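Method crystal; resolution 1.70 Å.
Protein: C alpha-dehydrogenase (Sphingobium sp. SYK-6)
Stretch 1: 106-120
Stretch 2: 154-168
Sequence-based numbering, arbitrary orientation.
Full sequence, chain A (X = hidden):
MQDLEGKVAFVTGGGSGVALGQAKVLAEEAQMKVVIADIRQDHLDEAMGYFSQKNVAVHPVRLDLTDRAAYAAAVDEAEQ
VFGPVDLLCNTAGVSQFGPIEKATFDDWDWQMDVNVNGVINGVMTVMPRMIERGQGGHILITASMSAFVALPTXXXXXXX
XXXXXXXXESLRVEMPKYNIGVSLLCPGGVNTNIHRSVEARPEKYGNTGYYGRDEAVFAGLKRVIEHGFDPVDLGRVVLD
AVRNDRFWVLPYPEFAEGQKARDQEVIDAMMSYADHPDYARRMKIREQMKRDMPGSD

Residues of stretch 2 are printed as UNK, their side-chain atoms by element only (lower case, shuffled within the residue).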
ATOM      1  N   ASP A 106     -11.830 -11.678  10.340  1.00 25.70           N
ATOM      2  CA  ASP A 106     -11.805 -10.801  11.508  1.00 28.25           C
ATOM      3  C   ASP A 106     -10.389 -10.255  11.721  1.00 35.41           C
ATOM      4  O   ASP A 106     -10.227  -9.092  12.115  1.00 31.33           O
ATOM      5  CB  ASP A 106     -12.289 -11.530  12.772  1.00 29.57           C
ATOM      6  CG  ASP A 106     -13.791 -11.811  12.760  1.00 37.83           C
ATOM      7  OD1 ASP A 106     -14.504 -11.271  11.889  1.00 37.10           O
ATOM      8  OD2 ASP A 106     -14.262 -12.570  13.637  1.00 39.81           O
ATOM      9  N   ASP A 107      -9.376 -11.083  11.461  1.00 53.64           N
ATOM     10  CA  ASP A 107      -7.979 -10.649  11.561  1.00 31.94           C
ATOM     11  C   ASP A 107      -7.716  -9.503  10.588  1.00 27.31           C
ATOM     12  O   ASP A 107      -7.109  -8.493  10.945  1.00 29.78           O
ATOM     13  CB  ASP A 107      -7.001 -11.795  11.264  1.00 40.08           C
ATOM     14  CG  ASP A 107      -7.015 -12.885  12.321  1.00 49.57           C
ATOM     15  OD1 ASP A 107      -7.368 -12.596  13.483  1.00 48.68           O
ATOM     16  OD2 ASP A 107      -6.649 -14.037  11.980  1.00 38.47           O
ATOM     17  N   TRP A 108      -8.163  -9.684   9.348  1.00 25.19           N
ATOM     18  CA  TRP A 108      -8.013  -8.665   8.317  1.00 28.33           C
ATOM     19  C   TRP A 108      -8.721  -7.365   8.691  1.00 27.83           C
ATOM     20  O   TRP A 108      -8.123  -6.285   8.654  1.00 24.40           O
ATOM     21  CB  TRP A 108      -8.560  -9.176   6.982  1.00 33.62           C
ATOM     22  CG  TRP A 108      -7.572  -9.936   6.149  1.00 25.85           C
ATOM     23  CD1 TRP A 108      -7.535 -11.288   5.937  1.00 25.77           C
ATOM     24  CD2 TRP A 108      -6.498  -9.383   5.381  1.00 24.52           C
ATOM     25  NE1 TRP A 108      -6.495 -11.605   5.100  1.00 26.87           N
ATOM     26  CE2 TRP A 108      -5.843 -10.451   4.744  1.00 26.34           C
ATOM     27  CE3 TRP A 108      -6.018  -8.085   5.178  1.00 22.04           C
ATOM     28  CZ2 TRP A 108      -4.738 -10.267   3.920  1.00 29.40           C
ATOM     29  CZ3 TRP A 108      -4.917  -7.908   4.358  1.00 29.78           C
ATOM     30  CH2 TRP A 108      -4.292  -8.990   3.742  1.00 36.88           C
ATOM     31  N   ASP A 109      -9.995  -7.471   9.058  1.00 25.07           N
ATOM     32  CA  ASP A 109     -10.814  -6.291   9.316  1.00 28.53           C
ATOM     33  C   ASP A 109     -10.287  -5.458  10.483  1.00 25.58           C
ATOM     34  O   ASP A 109     -10.262  -4.232  10.407  1.00 25.84           O
ATOM     35  CB  ASP A 109     -12.265  -6.697   9.589  1.00 25.66           C
ATOM     36  CG  ASP A 109     -12.971  -7.231   8.352  1.00 29.07           C
ATOM     37  OD1 ASP A 109     -12.505  -6.969   7.226  1.00 26.81           O
ATOM     38  OD2 ASP A 109     -14.006  -7.907   8.510  1.00 30.12           O
ATOM     39  N   TRP A 110      -9.876  -6.114  11.563  1.00 26.09           N
ATOM     40  CA  TRP A 110      -9.352  -5.397  12.724  1.00 32.86           C
ATOM     41  C   TRP A 110      -8.122  -4.568  12.355  1.00 46.46           C
ATOM     42  O   TRP A 110      -8.078  -3.368  12.614  1.00 28.67           O
ATOM     43  CB  TRP A 110      -9.018  -6.380  13.848  1.00 27.91           C
ATOM     44  CG  TRP A 110      -8.254  -5.779  14.981  1.00 32.40           C
ATOM     45  CD1 TRP A 110      -8.525  -4.605  15.631  1.00 34.69           C
ATOM     46  CD2 TRP A 110      -7.098  -6.328  15.614  1.00 29.12           C
ATOM     47  NE1 TRP A 110      -7.603  -4.390  16.624  1.00 28.97           N
ATOM     48  CE2 TRP A 110      -6.715  -5.438  16.635  1.00 27.82           C
ATOM     49  CE3 TRP A 110      -6.343  -7.490  15.418  1.00 29.35           C
ATOM     50  CZ2 TRP A 110      -5.617  -5.669  17.451  1.00 24.72           C
ATOM     51  CZ3 TRP A 110      -5.252  -7.715  16.231  1.00 30.23           C
ATOM     52  CH2 TRP A 110      -4.902  -6.812  17.237  1.00 29.84           C
ATOM     53  N   GLN A 111      -7.133  -5.196  11.728  1.00 26.66           N
ATOM     54  CA  GLN A 111      -5.891  -4.498  11.406  1.00 26.93           C
ATOM     55  C   GLN A 111      -6.100  -3.468  10.296  1.00 28.32           C
ATOM     56  O   GLN A 111      -5.522  -2.381  10.341  1.00 23.90           O
ATOM     57  CB  GLN A 111      -4.803  -5.500  11.018  1.00 29.41           C
ATOM     58  CG  GLN A 111      -4.375  -6.385  12.181  1.00 28.35           C
ATOM     59  CD  GLN A 111      -3.227  -7.309  11.834  1.00 31.31           C
ATOM     60  OE1 GLN A 111      -2.098  -6.865  11.625  1.00 38.41           O
ATOM     61  NE2 GLN A 111      -3.510  -8.604  11.774  1.00 40.46           N
ATOM     62  N   MET A 112      -6.934  -3.796   9.312  1.00 23.33           N
ATOM     63  CA  MET A 112      -7.274  -2.844   8.258  1.00 21.21           C
ATOM     64  C   MET A 112      -7.968  -1.616   8.844  1.00 21.68           C
ATOM     65  O   MET A 112      -7.655  -0.481   8.482  1.00 24.73           O
ATOM     66  CB  MET A 112      -8.177  -3.493   7.207  1.00 30.19           C
ATOM     67  CG  MET A 112      -7.440  -4.395   6.238  1.00 44.39           C
ATOM     68  SD  MET A 112      -6.483  -3.475   5.010  1.00 37.72           S
ATOM     69  CE  MET A 112      -5.106  -4.579   4.808  1.00 73.85           C
ATOM     70  N   ASP A 113      -8.901  -1.837   9.764  1.00 25.16           N
ATOM     71  CA  ASP A 113      -9.700  -0.734  10.292  1.00 28.35           C
ATOM     72  C   ASP A 113      -8.832   0.242  11.093  1.00 26.61           C
ATOM     73  O   ASP A 113      -8.919   1.453  10.904  1.00 24.24           O
ATOM     74  CB  ASP A 113     -10.854  -1.269  11.156  1.00 58.53           C
ATOM     75  CG  ASP A 113     -12.063  -0.340  11.179  1.00 67.72           C
ATOM     76  OD1 ASP A 113     -12.122   0.614  10.373  1.00 62.20           O
ATOM     77  OD2 ASP A 113     -12.973  -0.587  11.996  1.00 69.34           O
ATOM     78  N   VAL A 114      -7.985  -0.270  11.980  1.00 24.42           N
ATOM     79  CA  VAL A 114      -7.147   0.620  12.791  1.00 25.84           C
ATOM     80  C   VAL A 114      -6.006   1.218  11.978  1.00 23.21           C
ATOM     81  O   VAL A 114      -5.785   2.426  12.011  1.00 24.70           O
ATOM     82  CB  VAL A 114      -6.543  -0.106  14.011  1.00 34.36           C
ATOM     83  CG1 VAL A 114      -5.669   0.849  14.831  1.00 28.41           C
ATOM     84  CG2 VAL A 114      -7.638  -0.684  14.880  1.00 29.70           C
ATOM     85  N   ASN A 115      -5.281   0.377  11.251  1.00 23.71           N
ATOM     86  CA  ASN A 115      -4.052   0.821  10.603  1.00 21.48           C
ATOM     87  C   ASN A 115      -4.286   1.654   9.350  1.00 24.82           C
ATOM     88  O   ASN A 115      -3.466   2.513   9.021  1.00 25.55           O
ATOM     89  CB  ASN A 115      -3.173  -0.381  10.255  1.00 22.24           C
ATOM     90  CG  ASN A 115      -2.636  -1.090  11.484  1.00 26.42           C
ATOM     91  OD1 ASN A 115      -2.946  -0.721  12.623  1.00 24.39           O
ATOM     92  ND2 ASN A 115      -1.827  -2.120  11.259  1.00 29.25           N
ATOM     93  N   VAL A 116      -5.386   1.402   8.642  1.00 22.28           N
ATOM     94  CA  VAL A 116      -5.660   2.134   7.413  1.00 20.73           C
ATOM     95  C   VAL A 116      -6.822   3.101   7.616  1.00 25.12           C
ATOM     96  O   VAL A 116      -6.649   4.308   7.458  1.00 25.33           O
ATOM     97  CB  VAL A 116      -5.960   1.198   6.233  1.00 22.61           C
ATOM     98  CG1 VAL A 116      -6.039   2.004   4.936  1.00 23.16           C
ATOM     99  CG2 VAL A 116      -4.881   0.135   6.114  1.00 24.69           C
ATOM    100  N   ASN A 117      -8.002   2.597   7.961  1.00 22.67           N
ATOM    101  CA  ASN A 117      -9.145   3.484   8.148  1.00 24.50           C
ATOM    102  C   ASN A 117      -8.922   4.484   9.277  1.00 30.22           C
ATOM    103  O   ASN A 117      -9.390   5.610   9.188  1.00 23.85           O
ATOM    104  CB  ASN A 117     -10.431   2.695   8.414  1.00 25.86           C
ATOM    105  CG  ASN A 117     -11.062   2.156   7.144  1.00 40.57           C
ATOM    106  OD1 ASN A 117     -10.947   2.754   6.073  1.00 31.65           O
ATOM    107  ND2 ASN A 117     -11.745   1.025   7.262  1.00 51.49           N
ATOM    108  N   GLY A 118      -8.208   4.091  10.328  1.00 24.45           N
ATOM    109  CA  GLY A 118      -7.937   5.015  11.423  1.00 24.34           C
ATOM    110  C   GLY A 118      -7.137   6.218  10.957  1.00 25.20           C
ATOM    111  O   GLY A 118      -7.364   7.350  11.410  1.00 21.68           O
ATOM    112  N   VAL A 119      -6.198   5.974  10.047  1.00 25.54           N
ATOM    113  CA  VAL A 119      -5.376   7.038   9.479  1.00 25.14           C
ATOM    114  C   VAL A 119      -6.195   7.869   8.495  1.00 26.47           C
ATOM    115  O   VAL A 119      -6.143   9.103   8.522  1.00 25.39           O
ATOM    116  CB  VAL A 119      -4.128   6.468   8.773  1.00 24.27           C
ATOM    117  CG1 VAL A 119      -3.321   7.579   8.107  1.00 25.73           C
ATOM    118  CG2 VAL A 119      -3.260   5.704   9.762  1.00 25.23           C
ATOM    119  N   ILE A 120      -6.944   7.195   7.624  1.00 20.81           N
ATOM    120  CA  ILE A 120      -7.840   7.887   6.700  1.00 21.40           C
ATOM    121  C   ILE A 120      -8.801   8.784   7.476  1.00 23.15           C
ATOM    122  O   ILE A 120      -9.019   9.945   7.116  1.00 23.08           O
ATOM    123  CB  ILE A 120      -8.652   6.902   5.838  1.00 23.28           C
ATOM    124  CG1 ILE A 120      -7.731   6.158   4.874  1.00 25.29           C
ATOM    125  CG2 ILE A 120      -9.737   7.637   5.041  1.00 24.72           C
ATOM    126  CD1 ILE A 120      -8.387   4.966   4.220  1.00 25.76           C
ATOM    127  N   UNK A 154       3.833 -11.616   8.155  1.00 29.55           N
ATOM    128  CA  UNK A 154       3.409 -10.215   8.320  1.00 27.57           C
ATOM    129  C   UNK A 154       2.493  -9.736   7.191  1.00 33.80           C
ATOM    130  O   UNK A 154       2.410  -8.539   6.920  1.00 28.65           O
ATOM    131  c   UNK A 154       4.618  -9.248   8.387  1.00 29.84           C
ATOM    132  o   UNK A 154       5.247  -9.163   7.102  1.00 27.47           O
ATOM    133  c   UNK A 154       5.634  -9.701   9.433  1.00 32.61           C
ATOM    134  N   UNK A 155       1.799 -10.669   6.546  1.00 31.88           N
ATOM    135  CA  UNK A 155       0.994 -10.360   5.374  1.00 28.81           C
ATOM    136  C   UNK A 155      -0.045  -9.267   5.556  1.00 26.60           C
ATOM    137  O   UNK A 155      -0.110  -8.327   4.763  1.00 28.05           O
ATOM    138  N   UNK A 156      -0.873  -9.390   6.588  1.00 25.95           N
ATOM    139  CA  UNK A 156      -1.897  -8.386   6.854  1.00 24.35           C
ATOM    140  C   UNK A 156      -1.242  -7.061   7.219  1.00 26.20           C
ATOM    141  O   UNK A 156      -1.542  -6.032   6.620  1.00 23.54           O
ATOM    142  c   UNK A 156      -2.851  -8.823   7.985  1.00 24.34           C
ATOM    143  c   UNK A 156      -4.534 -10.636   8.639  1.00 29.93           C
ATOM    144  c   UNK A 156      -3.836  -7.706   8.309  1.00 25.53           C
ATOM    145  c   UNK A 156      -3.614 -10.084   7.570  1.00 26.00           C
ATOM    146  N   UNK A 157      -0.340  -7.099   8.197  1.00 26.42           N
ATOM    147  CA  UNK A 157       0.360  -5.905   8.659  1.00 23.11           C
ATOM    148  C   UNK A 157       1.023  -5.152   7.505  1.00 26.41           C
ATOM    149  O   UNK A 157       0.880  -3.936   7.381  1.00 25.99           O
ATOM    150  c   UNK A 157       1.404  -6.298   9.711  1.00 25.44           C
ATOM    151  c   UNK A 157       4.157  -3.839  10.591  1.00 32.34           C
ATOM    152  c   UNK A 157       1.526  -4.314  11.264  1.00 32.12           C
ATOM    153  c   UNK A 157       2.144  -5.139  10.336  1.00 28.97           C
ATOM    154  o   UNK A 157       4.207  -1.981  12.079  1.00 68.11           O
ATOM    155  c   UNK A 157       3.522  -3.028  11.504  1.00 41.33           C
ATOM    156  c   UNK A 157       3.469  -4.889  10.016  1.00 33.76           C
ATOM    157  c   UNK A 157       2.205  -3.259  11.844  1.00 40.48           C
ATOM    158  N   UNK A 158       1.734  -5.888   6.657  1.00 25.15           N
ATOM    159  CA  UNK A 158       2.431  -5.316   5.511  1.00 24.24           C
ATOM    160  C   UNK A 158       1.456  -4.640   4.556  1.00 23.71           C
ATOM    161  O   UNK A 158       1.714  -3.534   4.073  1.00 27.51           O
ATOM    162  s   UNK A 158       4.005  -5.928   3.238  1.00 28.34           S
ATOM    163  c   UNK A 158       3.221  -6.414   4.790  1.00 27.82           C
ATOM    164  N   UNK A 159       0.331  -5.299   4.297  1.00 24.18           N
ATOM    165  CA  UNK A 159      -0.688  -4.734   3.424  1.00 18.01           C
ATOM    166  C   UNK A 159      -1.144  -3.373   3.960  1.00 21.54           C
ATOM    167  O   UNK A 159      -1.241  -2.414   3.197  1.00 26.02           O
ATOM    168  c   UNK A 159      -2.933  -5.069   2.343  1.00 25.17           C
ATOM    169  o   UNK A 159      -1.464  -6.920   2.725  1.00 25.26           O
ATOM    170  c   UNK A 159      -1.900  -5.672   3.278  1.00 24.74           C
ATOM    171  N   UNK A 160      -1.391  -3.281   5.266  1.00 21.63           N
ATOM    172  CA  UNK A 160      -1.876  -2.023   5.846  1.00 24.18           C
ATOM    173  C   UNK A 160      -0.829  -0.918   5.789  1.00 24.26           C
ATOM    174  O   UNK A 160      -1.171   0.250   5.631  1.00 23.80           O
ATOM    175  c   UNK A 160      -3.369  -3.275   7.481  1.00 26.08           C
ATOM    176  c   UNK A 160      -2.332  -2.170   7.328  1.00 23.67           C
ATOM    177  o   UNK A 160      -1.211  -2.416   8.189  1.00 24.37           O
ATOM    178  N   UNK A 161       0.444  -1.271   5.913  1.00 24.58           N
ATOM    179  CA  UNK A 161       1.483  -0.254   5.968  1.00 27.86           C
ATOM    180  C   UNK A 161       1.839   0.233   4.565  1.00 26.94           C
ATOM    181  O   UNK A 161       2.148   1.410   4.371  1.00 26.94           O
ATOM    182  c   UNK A 161       1.675  -0.116  10.414  1.00 42.23           C
ATOM    183  c   UNK A 161       2.711  -0.794   6.712  1.00 27.90           C
ATOM    184  c   UNK A 161       2.436  -1.080   8.194  1.00 30.07           C
ATOM    185  c   UNK A 161       1.999   0.171   8.956  1.00 31.79           C
ATOM    186  n   UNK A 161       1.222   1.122  11.117  1.00 52.36           N
ATOM    187  N   UNK A 162       1.765  -0.651   3.577  1.00 23.77           N
ATOM    188  CA  UNK A 162       1.875  -0.215   2.194  1.00 22.20           C
ATOM    189  C   UNK A 162       0.760   0.782   1.891  1.00 22.49           C
ATOM    190  O   UNK A 162       0.989   1.817   1.262  1.00 26.40           O
ATOM    191  c   UNK A 162       3.640  -1.645  -0.476  1.00 24.66           C
ATOM    192  c   UNK A 162       5.610  -2.897  -0.028  1.00 26.97           C
ATOM    193  c   UNK A 162       3.916  -2.716   1.632  1.00 27.37           C
ATOM    194  c   UNK A 162       5.142  -3.198   1.231  1.00 25.98           C
ATOM    195  c   UNK A 162       3.145  -1.926   0.791  1.00 21.75           C
ATOM    196  c   UNK A 162       4.864  -2.122  -0.885  1.00 28.08           C
ATOM    197  c   UNK A 162       1.798  -1.407   1.235  1.00 24.79           C
ATOM    198  o   UNK A 162       6.830  -3.374  -0.438  1.00 33.40           O
ATOM    199  N   UNK A 163      -0.442   0.479   2.368  1.00 21.47           N
ATOM    200  CA  UNK A 163      -1.598   1.330   2.117  1.00 19.78           C
ATOM    201  C   UNK A 163      -1.357   2.759   2.586  1.00 23.13           C
ATOM    202  O   UNK A 163      -1.526   3.696   1.810  1.00 23.75           O
ATOM    203  c   UNK A 163      -2.834   0.761   2.793  1.00 23.14           C
ATOM    204  N   UNK A 164      -0.957   2.937   3.840  1.00 24.97           N
ATOM    205  CA  UNK A 164      -0.815   4.291   4.367  1.00 22.51           C
ATOM    206  C   UNK A 164       0.437   4.953   3.801  1.00 27.09           C
ATOM    207  O   UNK A 164       0.517   6.177   3.761  1.00 24.46           O
ATOM    208  c   UNK A 164      -0.787   4.322   5.910  1.00 24.31           C
ATOM    209  c   UNK A 164      -2.141   3.890   6.461  1.00 28.66           C
ATOM    210  c   UNK A 164       0.333   3.464   6.465  1.00 27.07           C
ATOM    211  N   UNK A 165       1.402   4.163   3.336  1.00 25.38           N
ATOM    212  CA  UNK A 165       2.524   4.744   2.602  1.00 23.74           C
ATOM    213  C   UNK A 165       1.998   5.419   1.343  1.00 42.98           C
ATOM    214  O   UNK A 165       2.395   6.535   1.018  1.00 30.18           O
ATOM    215  n   UNK A 165       7.838   3.315  -2.099  1.00 34.94           N
ATOM    216  n   UNK A 165       6.379   3.603  -0.346  1.00 28.36           N
ATOM    217  c   UNK A 165       5.601   3.163   0.810  1.00 25.87           C
ATOM    218  c   UNK A 165       7.178   2.818  -1.061  1.00 36.80           C
ATOM    219  n   UNK A 165       7.312   1.538  -0.747  1.00 31.08           N
ATOM    220  c   UNK A 165       3.573   3.696   2.231  1.00 26.33           C
ATOM    221  c   UNK A 165       4.566   4.198   1.187  1.00 25.44           C
ATOM    222  N   UNK A 166       1.109   4.730   0.635  1.00 26.10           N
ATOM    223  CA  UNK A 166       0.503   5.277  -0.565  1.00 20.67           C
ATOM    224  C   UNK A 166      -0.248   6.554  -0.253  1.00 23.87           C
ATOM    225  O   UNK A 166      -0.153   7.547  -0.982  1.00 28.78           O
ATOM    226  N   UNK A 167      -1.008   6.523   0.835  1.00 26.06           N
ATOM    227  CA  UNK A 167      -1.759   7.696   1.266  1.00 27.34           C
ATOM    228  C   UNK A 167      -0.810   8.848   1.568  1.00 27.01           C
ATOM    229  O   UNK A 167      -1.072   9.993   1.194  1.00 26.00           O
ATOM    230  c   UNK A 167      -4.245   9.267   2.134  1.00 26.00           C
ATOM    231  c   UNK A 167      -2.608   7.380   2.500  1.00 22.29           C
ATOM    232  c   UNK A 167      -3.329   8.577   3.132  1.00 26.51           C
ATOM    233  c   UNK A 167      -4.118   8.127   4.349  1.00 27.79           C
ATOM    234  N   UNK A 168       0.293   8.543   2.242  1.00 25.27           N
ATOM    235  CA  UNK A 168       1.277   9.566   2.586  1.00 30.00           C
ATOM    236  C   UNK A 168       1.890  10.192   1.335  1.00 26.95           C
ATOM    237  O   UNK A 168       1.997  11.420   1.238  1.00 27.41           O
ATOM    238  c   UNK A 168       2.368   8.981   3.471  1.00 27.11           C
TER
HETATM  239  O   HOH W   1      -0.965   2.716  10.273  1.00 30.07           O

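Position 154 carries a carbon bearing one oxygen and one carbon, pointing away from the first helix and touching none of it; the branching identifies Thr154, at the N-cap position although its side chain makes no capping bond. Position 155 has no side-chain atoms and is Gly155. Its carbonyl O lies 4.4 Å from CH2 of Trp108.

At 156 four carbons fork at the first, one arm being two carbons long. This is Ile156, aimed toward the first helix. Its CG1 sits over one face of the Trp108 indole, 3.6 Å from the centroid of the six-membered ring and 11° off the ring normal, a CH-pi contact. The methyls reach Asp107 and Gln111: CD1 of Ile156 is 3.8 Å from CB of Asp107, and its CG2 is 3.6 Å from NE2 of Gln111.

Position 157 has one carbon leading to a six-carbon ring with a terminal oxygen, hence Tyr157. OE1 of Gln111 lies at the ring edge, and ND2 of Asn115 approaches to 4.0 Å from CD1 of Tyr157. One carbon and a sulfur at 158, beyond reach of the first helix, mark Cys158.

The carbon at 159 carries an oxygen and a carbon, giving Thr159. Its OG1 donates to the Gly155 carbonyl O at 2.8 Å, inside its own helix, and meets the edge of the Trp108 ring at CH2, 3.6 Å away; its CG2 lies 3.3 Å from CE of Met112. Position 160 has the same three atoms, again a threonine, Thr160. Here OG1 donates to O of Tyr157 at 2.7 Å and accepts from ND2 of Asn115 at 3.1 Å, while CG2 rests 3.4 Å from CE of Met112.

Four carbons in a row ending in nitrogen make 161 Lys161. Its CB points away, but the chain turns back, and a water accepts from NZ of Lys161 and donates to O of Asn115, both at 2.8 Å. Position 162, another ring of six carbons bearing an oxygen, is Tyr162, which makes no contact with the first helix.

The lone carbon at 163 is Ala163, its CB 4.0 Å from CG2 of Val116. At 164 a carbon carrying two others is Val164; its CG1 packs 3.2 Å from O of Asn115 and 3.9 Å from CG2 of Val119. Three carbons, a nitrogen and a carbon with two more nitrogens show 165 to be Arg165, and bare 166 is Gly166; neither meets the first helix. At 167 four carbons fork at the second, giving Leu167, with its CD2 3.9 Å from CG1 of Val119. The single carbon at 168, Ala168, stays clear.

The two helices run nearly parallel, at 10°, with axes 8.8 Å apart at closest approach. Thr160 is the knob, set among Gln111, Met112, Asn115 and Val116, and it receives the sole direct hydrogen bond between the stretches. Apolar packing extends the contact to both sides, through Ile156 against Trp108 and through Val164 and Leu167 against Val119. Together the two stretches bury 724 Å², both sides summed.

Stretch 2 (154-168) TGIYCTTKYAVRGLA
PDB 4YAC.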